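Local atomic coordinates of cohesin (Archaeoglobus fulgidus, PDB entry 2XDH), a protein that is a cohesin module of a longer, non-cellulosomal archaeal protein and probably binds dockerin modules, as cohesins generally do. Residues 33-38 with 83-88. Numbering follows the deposited sequence. Where two conformers were deposited one is given.
Sequences INLILS and SLFYVK
I33, L35 and L37 reach across the middle of the cohesin β-sandwich to L84, F85 and V87, and what passes between them is apolar contact alone, with no hydrogen bond bridging the two segments. Methyl meets methyl at one end: I33 and L84 point tip to tip, CD1 of I33 lying 3.8 Å from CD1 of L84 and 3.9 Å from its CD2, so the isoleucine end touches both branches of the leucine fork. At the other end L37 and V87 pass alongside one another, running opposite ways, L37 CD2 standing 4.1 Å from V87 CG2.

The aromatic contact fills the middle. L35 crosses F85 obliquely and brings CD1 to the ring edge, close to the ring plane, 3.9 Å from CZ of F85. L37 CD2 comes to CE1 of F85, more loosely at 4.5 Å, and V87 CG2 of the ring's own strand also lies at the edge.

L84 and F85 form a classic beta bulge opposite V22 on strand 17-38, so that two consecutive residues turn their side chains toward 33-38. The strand axes, 11.2 Å apart and 29° from parallel, suit two sheets packed face to face, and all six residues are buried. Strand 17-38 lies between strands 67-74 and 123-134 here, L35 also touching I130 and L37 touching L127. Strand 82-91 pairs with the earlier part of strand 17-38 and with 43-50, while F85 also rests on V70 and V87 on I68, both of strand 67-74.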
loop_
_atom_site.group_PDB
_atom_site.type_symbol
_atom_site.label_atom_id
_atom_site.label_comp_id
_atom_site.label_asym_id
_atom_site.label_seq_id
_atom_site.Cartn_x
_atom_site.Cartn_y
_atom_site.Cartn_z
ATOM N N ILE A 33 -11.631 3.220 -14.414
ATOM C CA ILE A 33 -12.827 3.758 -13.785
ATOM C C ILE A 33 -13.868 3.913 -14.869
ATOM O O ILE A 33 -13.581 4.495 -15.918
ATOM C CB ILE A 33 -12.556 5.170 -13.226
ATOM C CG1 ILE A 33 -11.455 5.143 -12.169
ATOM C CG2 ILE A 33 -13.842 5.786 -12.675
ATOM C CD1 ILE A 33 -11.086 6.521 -11.660
ATOM N N ASN A 34 -15.062 3.372 -14.641
ATOM C CA ASN A 34 -16.203 3.746 -15.458
ATOM C C ASN A 34 -17.264 4.261 -14.532
ATOM O O ASN A 34 -17.509 3.669 -13.483
ATOM C CB ASN A 34 -16.751 2.572 -16.259
ATOM C CG ASN A 34 -15.910 2.278 -17.472
ATOM O OD1 ASN A 34 -16.291 2.593 -18.598
ATOM N ND2 ASN A 34 -14.734 1.710 -17.245
ATOM N N LEU A 35 -17.885 5.369 -14.905
ATOM C CA LEU A 35 -18.953 5.912 -14.083
ATOM C C LEU A 35 -19.932 6.698 -14.930
ATOM O O LEU A 35 -19.676 6.956 -16.113
ATOM C CB LEU A 35 -18.388 6.784 -12.960
ATOM C CG LEU A 35 -17.533 8.002 -13.340
ATOM C CD1 LEU A 35 -18.406 9.173 -13.802
ATOM C CD2 LEU A 35 -16.693 8.419 -12.147
ATOM N N ILE A 36 -21.066 7.038 -14.316
ATOM C CA ILE A 36 -22.081 7.864 -14.929
ATOM C C ILE A 36 -22.313 9.051 -14.009
ATOM O O ILE A 36 -22.518 8.876 -12.801
ATOM C CB ILE A 36 -23.394 7.094 -15.075
ATOM C CG1 ILE A 36 -23.209 5.911 -16.034
ATOM C CG2 ILE A 36 -24.484 8.006 -15.590
ATOM C CD1 ILE A 36 -24.443 5.049 -16.151
ATOM N N LEU A 37 -22.244 10.257 -14.568
ATOM C CA LEU A 37 -22.638 11.467 -13.841
ATOM C C LEU A 37 -23.954 11.953 -14.398
ATOM O O LEU A 37 -24.041 12.293 -15.576
ATOM C CB LEU A 37 -21.597 12.570 -14.030
ATOM C CG LEU A 37 -21.958 13.911 -13.378
ATOM C CD1 LEU A 37 -21.871 13.805 -11.865
ATOM C CD2 LEU A 37 -21.031 15.015 -13.875
ATOM N N SER A 38 -24.992 11.968 -13.571
ATOM C CA SER A 38 -26.275 12.489 -14.024
ATOM C C SER A 38 -26.359 13.956 -13.639
ATOM O O SER A 38 -25.855 14.352 -12.592
ATOM C CB SER A 38 -27.438 11.706 -13.407
ATOM O OG SER A 38 -27.456 10.373 -13.883
ATOM N N SER A 83 -8.539 15.835 -9.446
ATOM C CA SER A 83 -9.684 15.739 -10.337
ATOM C C SER A 83 -9.496 14.643 -11.386
ATOM O O SER A 83 -8.402 14.461 -11.934
ATOM C CB SER A 83 -9.958 17.090 -11.006
ATOM O OG SER A 83 -8.770 17.626 -11.555
ATOM N N LEU A 84 -10.579 13.919 -11.643
ATOM C CA LEU A 84 -10.644 12.904 -12.688
ATOM C C LEU A 84 -11.073 13.539 -13.998
ATOM O O LEU A 84 -10.599 13.165 -15.067
ATOM C CB LEU A 84 -11.652 11.818 -12.305
ATOM C CG LEU A 84 -11.269 10.991 -11.081
ATOM C CD1 LEU A 84 -12.382 10.000 -10.760
ATOM C CD2 LEU A 84 -9.947 10.268 -11.361
ATOM N N PHE A 85 -11.997 14.489 -13.912
ATOM C CA PHE A 85 -12.414 15.240 -15.095
ATOM C C PHE A 85 -13.189 16.469 -14.660
ATOM O O PHE A 85 -13.548 16.591 -13.492
ATOM C CB PHE A 85 -13.217 14.379 -16.081
ATOM C CG PHE A 85 -14.501 13.788 -15.504
ATOM C CD1 PHE A 85 -15.720 14.429 -15.691
ATOM C CD2 PHE A 85 -14.482 12.581 -14.821
ATOM C CE1 PHE A 85 -16.902 13.892 -15.190
ATOM C CE2 PHE A 85 -15.659 12.026 -14.312
ATOM C CZ PHE A 85 -16.873 12.689 -14.495
ATOM N N TYR A 86 -13.406 17.387 -15.593
ATOM C CA TYR A 86 -14.163 18.610 -15.345
ATOM C C TYR A 86 -15.286 18.601 -16.365
ATOM O O TYR A 86 -15.077 18.203 -17.514
ATOM C CB TYR A 86 -13.280 19.855 -15.577
ATOM C CG TYR A 86 -12.396 20.227 -14.405
ATOM C CD1 TYR A 86 -12.842 21.128 -13.435
ATOM C CD2 TYR A 86 -11.114 19.691 -14.263
ATOM C CE1 TYR A 86 -12.043 21.482 -12.351
ATOM C CE2 TYR A 86 -10.306 20.036 -13.169
ATOM C CZ TYR A 86 -10.785 20.933 -12.220
ATOM O OH TYR A 86 -10.014 21.290 -11.133
ATOM N N VAL A 87 -16.479 19.010 -15.959
ATOM C CA VAL A 87 -17.542 19.196 -16.932
ATOM C C VAL A 87 -17.839 20.682 -17.076
ATOM O O VAL A 87 -18.051 21.382 -16.094
ATOM C CB VAL A 87 -18.828 18.398 -16.576
ATOM C CG1 VAL A 87 -19.888 18.591 -17.652
ATOM C CG2 VAL A 87 -18.505 16.915 -16.437
ATOM N N LYS A 88 -17.814 21.173 -18.307
ATOM C CA LYS A 88 -18.211 22.546 -18.550
ATOM C C LYS A 88 -19.699 22.535 -18.862
ATOM O O LYS A 88 -20.134 21.907 -19.835
ATOM C CB LYS A 88 -17.414 23.155 -19.709
ATOM C CG LYS A 88 -17.670 24.646 -19.893
ATOM C CD LYS A 88 -16.818 25.234 -21.009
ATOM C CE LYS A 88 -16.793 26.752 -20.928
ATOM N NZ LYS A 88 -16.357 27.201 -19.567
#